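Side-chain contacts in DNA polymerase sliding clamp 2 (Thermococcus kodakarensis, PDB 3LX2), which probably encircles DNA as a ring of three subunits, acting as a moving platform that tethers the replicative polymerase and other DNA-processing proteins during replication: residues I5-A10 against M233-G238; R11-L16 against D87-R92; L20-D25 against I208-A213; A27-Q30 against G35-M38; Q37-D42 against L48-L53. One frame throughout, in Å; residues are numbered along the deposited sequence.

Contact 1: residues I5-A10 against M233-G238; sequences IVFDSA and MVRDAG. With SO4 (sulfate ion), chain E.
The contact joins a tight β-hairpin turn to the end of a strand: R235, at the bend that links strands 228-234 and 238-244, reaches across to F7, D8 and S9, where strand 3-7 gives way to helix 10-21. The hairpin end is a classic β bulge, with A237 and G238 both facing V234. R235 leaves it with an extended chain, CG lying anti to the carbonyl carbon (chi1 -69°), which carries the guanidinium from the turn to F7 and D8.

The planar head is held from two directions. F7 CZ lies over the centre of one guanidinium face, 3.6 Å from R235 CZ, with the two planes 25° apart, so an aromatic ring supports the charge without competing for its N-H groups. At the edge stands D8. Its OD1, using the syn lone pair, takes a salt bridge from R235 NH2 at 2.8 Å, nearly straight and in the guanidinium plane. A weaker bond comes to the same oxygen from R235 NH1 at 3.3 Å. The carboxylate and guanidinium planes are 51° apart, and both bonds go to OD1. S9 brings only CB near, 3.9 Å from R235 NH2; as N-cap residue it turns OG to E12 N, while the approach of that OG to a bound sulfate is too short to be trusted.

E12, on the first turn of helix 10-21, adds a second carboxylate to R235 NH2. F7 meets the ring of F58, and its backbone pairs with L89 of strand 88-93; R235 also packs on L57, placing the hairpin turn beside both strand and helix.

Contact 2: residues R11-L16 against D87-R92; sequences REFESL and DTLVLR. With SO4 (sulfate ion), chain E.
One ordered water links R11 to D87: it accepts from R11 N at 3.0 Å and lies equally 3.0 Å from D87 O, while O2 of a bound sulfate ion is a third neighbour at the same distance. The first turn of helix 10-21 has amide N-H groups with no preceding turn to bond them, and here the water takes one of these and lies within reach of D87 O at the start of strand 88-93. The sulfate, probably taken up from the crystallisation liquor, is also touched by R11 itself. With a bend at chi3, the arginine chain curls round until NH1 is 2.8 Å from sulfate O4 and 3.2 Å from sulfate O2, both weak bonds, with the sulfur near the guanidinium plane. R86 N also bonds the ion, an anion site of main-chain and side-chain donors close to a helix N-terminus, whose dipole would be expected to favour negative charge.

Deeper in, the contact is wholly apolar. L89 CD2 sits over one face of the F13 ring, 3.4 Å from F13 CG and 3.8 Å from the ring centroid, a CH-pi contact shifted toward the rim on the CB side. L89 places that methyl with CG opposite its backbone N (chi1 167°), and the two side chains meet at about a right angle. L91 CD1 reaches the far end of the ring more loosely, 4.4 Å from F13 CZ. Flat phenylalanine and branched leucines thus fill the space between helix and sheet.

Helix 73-80 closes another side through L80 on L89 and F76 on L91, while strands 3-7 and 98-104 flank strand 88-93 in the sheet.

Contact 3: residues L20-D25 against I208-A213; sequences LEKFFD and ILRSLA
F23 and I208 make the apolar half of this contact, with F23 CZ pressed to I208 CG1 at 3.5 Å. The phenylalanine places CG anti to its carbonyl carbon (chi1 -55°), which sets the ring beside the backbone N with its CZ end directed at I208, and F23 CE2 follows at 3.9 Å from I208 CG1. Of the two branches of I208, CG1 lies beside the backbone N and presents its methylene to the ring, the side chains crossing at about a right angle, while CG2 is anti to that N. K22 CB lies above one face of the F23 ring, near the rim, and F23 CB in turn covers the centre of the F24 ring, so the three side chains lie in succession.

The polar half is a meeting of like charges. K22 is folded at chi2 and chi4, while R210 starts fully extended and turns at chi3 (-79°); these bends bring K22 NZ to 3.2 Å from R210 NH1, with no bond between the two donors. The carboxylate of D207 would be expected to offset the like charges: its OD1 forms a salt bridge with R210 NH1 and lies at long, weak range of K22 NZ.

Around them, L230 backs I208 and V47 backs F23. The segments belong to the N-terminal and C-terminal parts of one subunit, and their meeting where the chain leaves helices 10-21 and 202-209 fits the sliding-clamp fold, where helices line the ring's inner surface and basic side chains there are consistent with DNA passing through.

Contact 4: residues A27-Q30 against G35-M38; sequences AVFQ and GIQM
F29 wedges between I36 and M38 on the buried face of the hairpin formed by strands 26-31 and 35-41. The methyl CG2 of I36 is the bump over one face of the F29 ring: it stands 4.2 Å from the ring centroid, 18° off the normal, a CH-pi contact displaced toward the rim. At the ring edge, near its plane, runs the thioether of M38, with SD 3.5 Å from F29 CE1 in a Met-aromatic contact. M38 reaches this place with its chain fully stretched, CG opposite the backbone N (chi1 165°), and its length carries sulfur and methyl on to A27. Alanine has just the small side chain to admit them: A27 CB lies 3.6 Å from M38 SD and equally close to M38 CE. The F29 ring thus fills the hollow bounded by I36 CG2 over its face and M38 at its edge, while F71 of strand 67-72 meets the ring edge-to-face.

The backbones are zipped at Q30 and Q37, an antiparallel hydrogen-bonded pair, with Q30 N to Q37 O at 2.7 Å and Q37 N to Q30 O at 3.0 Å. The strands run at 147° to one another, and farther along V28 O faces M38 CB at 3.5 Å. At the turn end, G35 has backbone angles that a side chain would find obstructed by the preceding carbonyl.

Chemically the hairpin divides its work: the reciprocal amide bonds fix the register, and contacts of aromatic, methyl and sulfur groups, which need no polar partner, fill the buried side.

Contact 5: residues Q37-D42 against L48-L53; sequences QMRAID and LVDLNL
Main-chain pairing comes first: M38 with L51 and A40 with V49 are antiparallel hydrogen-bonded pairs, with L51 N to M38 O at 2.9 Å and A40 N to V49 O at 3.1 Å. The strands lie almost exactly antiparallel, and in the non-hydrogen-bonded pairs Q37-N52 and R39-D50, Q37 CA and R39 CA approach L51 O and V49 O respectively, as CA-H...O contacts.

Polar side chains meet on one face. Q37 and N52 lie side by side, and Q37 NE2 gives a straight bond (163°) of 2.9 Å to N52 OD1; the donor's own amide plane contains the acceptor, but the two amides are turned 55° apart. Next along, R39 bends at chi3 to bring NE to D50 OD1 in a weak, 3.5 Å salt bridge, with guanidinium and carboxylate nearly perpendicular. Its NH1 has a firmer partner in I123 O, on the interdomain connecting loop. I41 CG1 and L48 CD1 end this face at 4.1 Å.

Apolar contacts occupy the other face. M38 CE meets V49 CG1 at 3.8 Å and M38 CB meets L51 CD2 at 3.9 Å, and L20 of helix 10-21 packs on M38 and V49.

Alternation along both strands therefore gives an amphipathic hairpin, whose greasy side packs on the helix while its mainly polar side pairs charges and amides, and R39 also bonds the connecting loop.

Contacts 4 and 5 are consecutive, sharing strand 35-41 with centres about 7 Å apart, and build adjoining rungs of the nine-stranded sheet. That sheet continues through strand 238-244 to strand 228-234, whose turn supplies one side of contact 1; the other side comes from strand 3-7 of the five-stranded sheet. Contact 2 lies about 9 Å from contact 1, tied to it by neighbouring strands 3-7 and 88-93. Helix 10-21 serves contacts 2 and 3, centred about 15 Å apart. Along the chain, contact 1 spans all the others, contacts 2 and 3 alternate, and contacts 4 and 5 fall between the segments of contact 2. Contacts 1 and 3 thus join both halves of one clamp subunit.

Contact 1: residues I5-A10 against M233-G238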
# COMPACT_ATOMS: atom_id res chain seq x y z
N ILE A 5 -14.10 24.61 20.00
CA ILE A 5 -12.79 24.14 20.37
C ILE A 5 -11.98 23.95 19.09
O ILE A 5 -12.50 23.41 18.10
CB ILE A 5 -12.94 22.78 21.12
CG1 ILE A 5 -13.41 23.04 22.55
CG2 ILE A 5 -11.66 21.96 21.11
CD1 ILE A 5 -13.97 21.77 23.27
N VAL A 6 -10.72 24.34 19.13
CA VAL A 6 -9.87 24.27 17.98
C VAL A 6 -8.60 23.55 18.37
O VAL A 6 -7.91 23.98 19.32
CB VAL A 6 -9.46 25.66 17.47
CG1 VAL A 6 -8.64 25.51 16.25
CG2 VAL A 6 -10.70 26.57 17.17
N PHE A 7 -8.30 22.45 17.67
CA PHE A 7 -7.06 21.72 17.89
C PHE A 7 -6.19 21.86 16.65
O PHE A 7 -6.66 21.74 15.54
CB PHE A 7 -7.37 20.25 18.27
CG PHE A 7 -6.17 19.44 18.76
CD1 PHE A 7 -5.52 19.74 19.96
CD2 PHE A 7 -5.70 18.35 18.01
CE1 PHE A 7 -4.39 18.94 20.42
CE2 PHE A 7 -4.60 17.54 18.46
CZ PHE A 7 -3.94 17.84 19.67
N ASP A 8 -4.90 22.09 16.79
CA ASP A 8 -4.12 22.40 15.58
C ASP A 8 -3.62 21.20 14.78
O ASP A 8 -2.84 21.36 13.83
CB ASP A 8 -2.96 23.33 15.89
CG ASP A 8 -1.99 22.71 16.82
OD1 ASP A 8 -2.08 21.48 17.01
OD2 ASP A 8 -1.12 23.43 17.34
N SER A 9 -4.05 19.99 15.13
CA SER A 9 -3.71 18.84 14.29
C SER A 9 -4.83 17.78 14.23
O SER A 9 -4.93 16.89 15.11
CB SER A 9 -2.38 18.23 14.72
OG SER A 9 -2.03 17.14 13.89
N ALA A 10 -5.65 17.89 13.20
CA ALA A 10 -6.73 16.96 13.01
C ALA A 10 -6.21 15.50 12.94
O ALA A 10 -6.85 14.58 13.41
CB ALA A 10 -7.51 17.34 11.80
N MET A 233 0.85 9.83 27.68
CA MET A 233 0.78 11.27 27.89
C MET A 233 0.59 11.90 26.54
O MET A 233 1.24 11.49 25.60
CB MET A 233 2.05 11.77 28.54
CG MET A 233 2.24 11.24 29.92
SD MET A 233 0.69 11.26 30.84
CE MET A 233 1.34 11.22 32.53
N VAL A 234 -0.34 12.84 26.40
CA VAL A 234 -0.54 13.48 25.06
C VAL A 234 -0.09 14.94 25.12
O VAL A 234 -0.59 15.72 25.92
CB VAL A 234 -1.93 13.20 24.39
CG1 VAL A 234 -2.91 12.59 25.37
CG2 VAL A 234 -2.51 14.43 23.66
N ARG A 235 0.94 15.25 24.35
CA ARG A 235 1.67 16.51 24.44
C ARG A 235 1.93 16.99 25.85
O ARG A 235 1.72 18.17 26.15
CB ARG A 235 0.94 17.63 23.69
CG ARG A 235 0.92 17.49 22.18
CD ARG A 235 0.10 18.63 21.63
NE ARG A 235 -0.18 18.50 20.21
CZ ARG A 235 -0.77 19.44 19.49
NH1 ARG A 235 -1.16 20.57 20.08
NH2 ARG A 235 -0.99 19.25 18.20
N ASP A 236 2.39 16.09 26.71
CA ASP A 236 2.80 16.49 28.07
C ASP A 236 1.72 17.35 28.69
O ASP A 236 1.92 18.56 28.92
CB ASP A 236 4.14 17.26 28.04
CG ASP A 236 5.29 16.50 28.73
OD1 ASP A 236 5.60 15.34 28.32
OD2 ASP A 236 5.92 17.07 29.67
N ALA A 237 0.57 16.71 28.94
CA ALA A 237 -0.64 17.34 29.51
C ALA A 237 -1.84 16.41 29.41
O ALA A 237 -2.45 16.08 30.41
CB ALA A 237 -0.95 18.70 28.85
N GLY A 238 -2.20 15.99 28.22
CA GLY A 238 -3.24 14.94 28.10
C GLY A 238 -2.83 13.60 28.71
O GLY A 238 -1.64 13.29 28.75
S SO4 E . 0.25 17.11 11.19
O1 SO4 E . -0.31 16.65 12.42
O2 SO4 E . -0.74 17.10 10.10
O3 SO4 E . 0.66 18.48 11.51
O4 SO4 E . 1.40 16.26 10.76

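Contact 2: residues R11-L16 against D87-R92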
# COMPACT_ATOMS: atom_id res chain seq x y z
N ARG A 11 -5.02 15.34 12.36
CA ARG A 11 -4.37 14.04 12.18
C ARG A 11 -3.93 13.43 13.48
O ARG A 11 -4.19 12.27 13.68
CB ARG A 11 -3.14 14.13 11.26
CG ARG A 11 -3.39 13.80 9.81
CD ARG A 11 -2.28 14.46 9.14
NE ARG A 11 -1.55 13.69 8.14
CZ ARG A 11 -0.23 13.80 7.92
NH1 ARG A 11 0.58 14.55 8.68
NH2 ARG A 11 0.28 13.11 6.94
N GLU A 12 -3.25 14.19 14.34
CA GLU A 12 -3.07 13.72 15.71
C GLU A 12 -4.39 13.26 16.26
O GLU A 12 -4.49 12.12 16.68
CB GLU A 12 -2.44 14.77 16.61
CG GLU A 12 -1.00 14.43 16.93
CD GLU A 12 -0.24 15.58 17.56
OE1 GLU A 12 -0.86 16.45 18.23
OE2 GLU A 12 1.00 15.62 17.40
N PHE A 13 -5.42 14.09 16.20
CA PHE A 13 -6.71 13.68 16.80
C PHE A 13 -7.34 12.46 16.15
O PHE A 13 -8.02 11.67 16.82
CB PHE A 13 -7.70 14.82 16.69
CG PHE A 13 -8.63 14.91 17.82
CD1 PHE A 13 -9.90 14.36 17.74
CD2 PHE A 13 -8.29 15.63 18.97
CE1 PHE A 13 -10.82 14.49 18.79
CE2 PHE A 13 -9.25 15.75 20.06
CZ PHE A 13 -10.51 15.15 19.95
N GLU A 14 -7.16 12.32 14.83
CA GLU A 14 -7.59 11.12 14.09
C GLU A 14 -7.08 9.86 14.80
O GLU A 14 -7.73 8.85 14.84
CB GLU A 14 -7.00 11.18 12.69
CG GLU A 14 -7.38 10.04 11.73
CD GLU A 14 -6.56 8.80 11.95
OE1 GLU A 14 -5.47 8.92 12.53
OE2 GLU A 14 -7.00 7.68 11.62
N SER A 15 -5.88 9.96 15.34
CA SER A 15 -5.16 8.85 15.77
C SER A 15 -5.62 8.39 17.17
O SER A 15 -5.68 7.19 17.49
CB SER A 15 -3.67 9.19 15.66
OG SER A 15 -3.07 8.69 16.81
N LEU A 16 -6.01 9.33 18.01
CA LEU A 16 -6.78 9.02 19.19
C LEU A 16 -8.14 8.42 18.85
O LEU A 16 -8.62 7.47 19.50
CB LEU A 16 -7.04 10.30 19.93
CG LEU A 16 -7.81 10.16 21.22
CD1 LEU A 16 -6.93 9.51 22.30
CD2 LEU A 16 -8.27 11.58 21.64
N ASP A 87 -3.76 20.08 8.48
CA ASP A 87 -5.17 20.57 8.64
C ASP A 87 -5.42 20.86 10.12
O ASP A 87 -4.94 20.12 10.97
CB ASP A 87 -6.23 19.54 8.21
CG ASP A 87 -6.44 19.44 6.67
OD1 ASP A 87 -6.10 20.34 5.90
OD2 ASP A 87 -6.98 18.41 6.22
N THR A 88 -6.15 21.91 10.44
CA THR A 88 -6.54 22.06 11.83
C THR A 88 -7.94 21.46 12.06
O THR A 88 -8.64 21.17 11.10
CB THR A 88 -6.49 23.57 12.34
OG1 THR A 88 -7.60 24.27 11.81
CG2 THR A 88 -5.20 24.23 11.99
N LEU A 89 -8.32 21.25 13.32
CA LEU A 89 -9.58 20.62 13.64
C LEU A 89 -10.40 21.58 14.46
O LEU A 89 -9.90 22.17 15.42
CB LEU A 89 -9.36 19.35 14.48
CG LEU A 89 -10.53 18.65 15.22
CD1 LEU A 89 -11.63 18.30 14.29
CD2 LEU A 89 -10.08 17.37 15.98
N VAL A 90 -11.66 21.72 14.09
CA VAL A 90 -12.59 22.52 14.86
C VAL A 90 -13.75 21.65 15.27
O VAL A 90 -14.39 21.04 14.41
CB VAL A 90 -13.26 23.65 14.05
CG1 VAL A 90 -14.23 24.47 14.97
CG2 VAL A 90 -12.25 24.55 13.33
N LEU A 91 -14.03 21.62 16.57
CA LEU A 91 -15.26 21.02 17.04
C LEU A 91 -16.17 22.11 17.61
O LEU A 91 -15.76 22.91 18.44
CB LEU A 91 -14.98 19.98 18.09
CG LEU A 91 -13.97 18.88 17.73
CD1 LEU A 91 -13.57 18.11 19.03
CD2 LEU A 91 -14.56 17.95 16.70
N ARG A 92 -17.40 22.11 17.13
CA ARG A 92 -18.29 23.20 17.41
C ARG A 92 -19.73 22.75 17.60
O ARG A 92 -20.29 22.00 16.78
CB ARG A 92 -18.21 24.21 16.29
CG ARG A 92 -19.11 25.35 16.51
CD ARG A 92 -19.30 26.06 15.22
NE ARG A 92 -18.13 26.86 14.89
CZ ARG A 92 -17.85 27.26 13.66
NH1 ARG A 92 -18.65 26.92 12.64
NH2 ARG A 92 -16.77 28.00 13.45
S SO4 E . 0.25 17.11 11.19
O1 SO4 E . -0.31 16.65 12.42
O2 SO4 E . -0.74 17.10 10.10
O3 SO4 E . 0.66 18.48 11.51
O4 SO4 E . 1.40 16.26 10.76
O HOH W 1 -3.64 17.39 10.74

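Contact 3: residues L20-D25 against I208-A213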
# COMPACT_ATOMS: atom_id res chain seq x y z
N LEU A 20 -9.89 4.50 19.79
CA LEU A 20 -11.18 4.31 20.47
C LEU A 20 -12.13 3.47 19.66
O LEU A 20 -12.81 2.59 20.20
CB LEU A 20 -11.82 5.65 20.86
CG LEU A 20 -10.92 6.56 21.69
CD1 LEU A 20 -11.63 7.88 22.17
CD2 LEU A 20 -10.35 5.81 22.87
N GLU A 21 -12.18 3.71 18.36
CA GLU A 21 -13.17 3.04 17.51
C GLU A 21 -12.92 1.54 17.51
O GLU A 21 -13.81 0.75 17.18
CB GLU A 21 -13.09 3.60 16.09
CG GLU A 21 -14.23 3.19 15.13
CD GLU A 21 -13.99 1.86 14.51
OE1 GLU A 21 -12.81 1.56 14.25
OE2 GLU A 21 -14.95 1.09 14.29
N LYS A 22 -11.71 1.14 17.88
CA LYS A 22 -11.38 -0.27 17.84
C LYS A 22 -12.18 -1.01 18.89
O LYS A 22 -12.48 -2.14 18.67
CB LYS A 22 -9.87 -0.52 18.07
CG LYS A 22 -8.99 -0.15 16.87
CD LYS A 22 -9.48 -0.88 15.61
CE LYS A 22 -8.81 -0.36 14.36
NZ LYS A 22 -7.39 -0.76 14.37
N PHE A 23 -12.57 -0.34 19.98
CA PHE A 23 -13.22 -0.98 21.12
C PHE A 23 -14.66 -0.64 21.36
O PHE A 23 -15.37 -1.44 21.98
CB PHE A 23 -12.47 -0.67 22.43
CG PHE A 23 -11.03 -1.04 22.37
CD1 PHE A 23 -10.65 -2.39 22.50
CD2 PHE A 23 -10.05 -0.07 22.14
CE1 PHE A 23 -9.29 -2.75 22.44
CE2 PHE A 23 -8.70 -0.43 22.07
CZ PHE A 23 -8.32 -1.79 22.23
N PHE A 24 -15.06 0.56 20.93
CA PHE A 24 -16.38 1.11 21.19
C PHE A 24 -17.04 1.61 19.94
O PHE A 24 -16.40 2.16 19.07
CB PHE A 24 -16.29 2.26 22.18
CG PHE A 24 -15.30 2.03 23.26
CD1 PHE A 24 -15.57 1.14 24.30
CD2 PHE A 24 -14.09 2.67 23.24
CE1 PHE A 24 -14.64 0.92 25.31
CE2 PHE A 24 -13.16 2.46 24.22
CZ PHE A 24 -13.43 1.58 25.26
N ASP A 25 -18.35 1.44 19.87
CA ASP A 25 -19.11 1.85 18.71
C ASP A 25 -19.41 3.35 18.82
O ASP A 25 -19.53 4.04 17.80
CB ASP A 25 -20.41 1.03 18.61
CG ASP A 25 -20.16 -0.49 18.65
OD1 ASP A 25 -19.34 -1.00 17.86
OD2 ASP A 25 -20.79 -1.20 19.48
N ILE A 208 -4.54 -1.09 20.90
CA ILE A 208 -4.23 0.05 21.74
C ILE A 208 -3.00 0.80 21.20
O ILE A 208 -3.04 2.00 21.09
CB ILE A 208 -4.01 -0.37 23.23
CG1 ILE A 208 -5.30 -0.95 23.83
CG2 ILE A 208 -3.39 0.78 24.08
CD1 ILE A 208 -5.20 -1.47 25.29
N LEU A 209 -1.93 0.06 20.87
CA LEU A 209 -0.59 0.58 20.49
C LEU A 209 -0.43 1.00 19.03
O LEU A 209 0.58 1.57 18.66
CB LEU A 209 0.50 -0.48 20.80
CG LEU A 209 0.64 -1.02 22.26
CD1 LEU A 209 1.45 -2.35 22.37
CD2 LEU A 209 1.14 0.06 23.28
N ARG A 210 -1.41 0.72 18.18
CA ARG A 210 -1.21 0.99 16.74
C ARG A 210 -1.11 2.45 16.33
O ARG A 210 -0.32 2.76 15.47
CB ARG A 210 -2.25 0.28 15.90
CG ARG A 210 -2.00 0.36 14.40
CD ARG A 210 -3.11 -0.42 13.62
NE ARG A 210 -2.87 -1.86 13.64
CZ ARG A 210 -3.61 -2.76 14.29
NH1 ARG A 210 -4.68 -2.40 15.00
NH2 ARG A 210 -3.28 -4.05 14.21
N SER A 211 -1.90 3.34 16.92
CA SER A 211 -1.78 4.80 16.61
C SER A 211 -0.44 5.46 17.01
O SER A 211 0.08 6.27 16.26
CB SER A 211 -2.91 5.60 17.25
OG SER A 211 -4.12 5.41 16.56
N LEU A 212 0.12 5.08 18.14
CA LEU A 212 1.35 5.66 18.65
C LEU A 212 2.55 5.51 17.71
O LEU A 212 2.66 4.52 16.95
CB LEU A 212 1.68 5.01 20.00
CG LEU A 212 0.61 5.18 21.08
CD1 LEU A 212 1.16 4.54 22.28
CD2 LEU A 212 0.32 6.67 21.33
N ALA A 213 3.44 6.48 17.76
CA ALA A 213 4.68 6.39 16.96
C ALA A 213 5.73 5.65 17.80
O ALA A 213 5.64 5.68 19.04
CB ALA A 213 5.17 7.78 16.56

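Contact 4: residues A27-Q30 against G35-M38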
# COMPACT_ATOMS: atom_id res chain seq x y z
N ALA A 27 -18.91 6.98 21.54
CA ALA A 27 -18.26 7.53 22.71
C ALA A 27 -18.98 8.74 23.27
O ALA A 27 -19.52 9.56 22.55
CB ALA A 27 -16.88 7.84 22.40
N VAL A 28 -19.00 8.80 24.59
CA VAL A 28 -19.48 9.96 25.30
C VAL A 28 -18.36 10.91 25.70
O VAL A 28 -17.51 10.60 26.53
CB VAL A 28 -20.21 9.50 26.58
CG1 VAL A 28 -20.78 10.73 27.35
CG2 VAL A 28 -21.32 8.46 26.22
N PHE A 29 -18.40 12.12 25.18
CA PHE A 29 -17.40 13.10 25.54
C PHE A 29 -17.96 14.06 26.56
O PHE A 29 -18.87 14.81 26.29
CB PHE A 29 -16.93 13.83 24.29
CG PHE A 29 -15.72 13.20 23.62
CD1 PHE A 29 -15.25 11.95 24.01
CD2 PHE A 29 -15.05 13.86 22.59
CE1 PHE A 29 -14.16 11.36 23.40
CE2 PHE A 29 -13.95 13.27 21.97
CZ PHE A 29 -13.51 12.01 22.40
N GLN A 30 -17.41 14.03 27.76
CA GLN A 30 -17.77 15.08 28.68
C GLN A 30 -16.95 16.33 28.38
O GLN A 30 -15.75 16.39 28.62
CB GLN A 30 -17.61 14.66 30.13
CG GLN A 30 -18.07 15.74 31.13
CD GLN A 30 -19.60 15.86 31.18
OE1 GLN A 30 -20.32 14.82 31.20
NE2 GLN A 30 -20.12 17.11 31.18
N GLY A 35 -11.63 21.10 30.29
CA GLY A 35 -11.20 20.17 29.29
C GLY A 35 -12.21 19.12 28.91
O GLY A 35 -13.36 19.25 29.26
N ILE A 36 -11.76 18.12 28.15
CA ILE A 36 -12.59 16.99 27.70
C ILE A 36 -12.14 15.70 28.40
O ILE A 36 -10.93 15.47 28.67
CB ILE A 36 -12.48 16.77 26.16
CG1 ILE A 36 -13.28 17.79 25.36
CG2 ILE A 36 -12.95 15.36 25.71
CD1 ILE A 36 -12.63 18.13 24.00
N GLN A 37 -13.14 14.86 28.68
CA GLN A 37 -12.96 13.60 29.40
C GLN A 37 -13.91 12.56 28.89
O GLN A 37 -15.07 12.85 28.57
CB GLN A 37 -13.19 13.81 30.93
CG GLN A 37 -12.07 14.64 31.60
CD GLN A 37 -12.36 15.03 33.05
OE1 GLN A 37 -13.50 14.94 33.54
NE2 GLN A 37 -11.33 15.50 33.72
N MET A 38 -13.41 11.35 28.80
CA MET A 38 -14.21 10.23 28.46
C MET A 38 -13.74 9.06 29.28
O MET A 38 -12.56 8.94 29.58
CB MET A 38 -14.12 9.91 26.99
CG MET A 38 -14.66 8.54 26.65
SD MET A 38 -14.32 8.21 24.93
CE MET A 38 -14.60 6.47 24.88

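Contact 5: residues Q37-D42 against L48-L53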
# COMPACT_ATOMS: atom_id res chain seq x y z
N GLN A 37 -13.14 14.86 28.68
CA GLN A 37 -12.96 13.60 29.40
C GLN A 37 -13.91 12.56 28.89
O GLN A 37 -15.07 12.85 28.57
CB GLN A 37 -13.19 13.81 30.93
CG GLN A 37 -12.07 14.64 31.60
CD GLN A 37 -12.36 15.03 33.05
OE1 GLN A 37 -13.50 14.94 33.54
NE2 GLN A 37 -11.33 15.50 33.72
N MET A 38 -13.41 11.35 28.80
CA MET A 38 -14.21 10.23 28.46
C MET A 38 -13.74 9.06 29.28
O MET A 38 -12.56 8.94 29.58
CB MET A 38 -14.12 9.91 26.99
CG MET A 38 -14.66 8.54 26.65
SD MET A 38 -14.32 8.21 24.93
CE MET A 38 -14.60 6.47 24.88
N ARG A 39 -14.68 8.20 29.64
CA ARG A 39 -14.43 7.00 30.36
C ARG A 39 -15.45 6.04 29.86
O ARG A 39 -16.65 6.34 29.86
CB ARG A 39 -14.60 7.19 31.85
CG ARG A 39 -14.22 5.90 32.60
CD ARG A 39 -14.06 6.06 34.09
NE ARG A 39 -13.08 7.05 34.55
CZ ARG A 39 -12.92 7.35 35.83
NH1 ARG A 39 -13.67 6.74 36.77
NH2 ARG A 39 -12.02 8.26 36.21
N ALA A 40 -14.99 4.88 29.40
CA ALA A 40 -15.90 3.91 28.83
C ALA A 40 -15.32 2.51 29.00
O ALA A 40 -14.11 2.37 29.32
CB ALA A 40 -16.11 4.22 27.39
N ILE A 41 -16.18 1.50 28.78
CA ILE A 41 -15.77 0.09 28.84
C ILE A 41 -16.33 -0.66 27.65
O ILE A 41 -17.44 -0.41 27.21
CB ILE A 41 -16.25 -0.60 30.16
CG1 ILE A 41 -15.79 0.16 31.40
CG2 ILE A 41 -15.68 -2.03 30.33
CD1 ILE A 41 -16.23 -0.51 32.73
N ASP A 42 -15.58 -1.60 27.13
CA ASP A 42 -16.08 -2.44 26.02
C ASP A 42 -17.14 -3.45 26.49
O ASP A 42 -17.16 -3.84 27.66
CB ASP A 42 -14.91 -3.14 25.28
CG ASP A 42 -14.46 -4.41 25.94
OD1 ASP A 42 -14.45 -5.47 25.26
OD2 ASP A 42 -14.13 -4.38 27.15
N LEU A 48 -11.04 -0.96 29.45
CA LEU A 48 -11.49 0.34 29.97
C LEU A 48 -10.59 1.49 29.56
O LEU A 48 -9.37 1.45 29.77
CB LEU A 48 -11.57 0.35 31.51
CG LEU A 48 -11.94 1.70 32.18
CD1 LEU A 48 -12.53 1.45 33.60
CD2 LEU A 48 -10.76 2.70 32.25
N VAL A 49 -11.21 2.55 29.06
CA VAL A 49 -10.48 3.73 28.69
C VAL A 49 -10.80 4.92 29.57
O VAL A 49 -11.97 5.17 29.90
CB VAL A 49 -10.62 4.06 27.19
CG1 VAL A 49 -11.96 4.69 26.92
CG2 VAL A 49 -9.53 4.95 26.79
N ASP A 50 -9.74 5.60 29.99
CA ASP A 50 -9.84 6.83 30.70
C ASP A 50 -9.01 7.95 30.02
O ASP A 50 -7.79 7.91 29.91
CB ASP A 50 -9.49 6.62 32.17
CG ASP A 50 -9.81 7.84 33.02
OD1 ASP A 50 -10.67 8.63 32.62
OD2 ASP A 50 -9.18 8.01 34.10
N LEU A 51 -9.71 8.97 29.58
CA LEU A 51 -9.16 9.94 28.66
C LEU A 51 -9.35 11.32 29.25
O LEU A 51 -10.47 11.74 29.60
CB LEU A 51 -9.92 9.81 27.33
CG LEU A 51 -9.86 10.93 26.31
CD1 LEU A 51 -8.41 11.14 25.84
CD2 LEU A 51 -10.74 10.59 25.09
N ASN A 52 -8.25 12.05 29.35
CA ASN A 52 -8.35 13.43 29.76
C ASN A 52 -7.57 14.45 28.91
O ASN A 52 -6.35 14.43 28.83
CB ASN A 52 -8.03 13.56 31.25
CG ASN A 52 -7.97 15.00 31.69
OD1 ASN A 52 -8.99 15.63 31.98
ND2 ASN A 52 -6.76 15.54 31.71
N LEU A 53 -8.32 15.38 28.31
CA LEU A 53 -7.78 16.38 27.41
C LEU A 53 -8.01 17.82 27.94
O LEU A 53 -9.04 18.44 27.66
CB LEU A 53 -8.36 16.20 26.00
CG LEU A 53 -8.13 14.87 25.27
CD1 LEU A 53 -8.80 14.81 23.86
CD2 LEU A 53 -6.71 14.49 25.20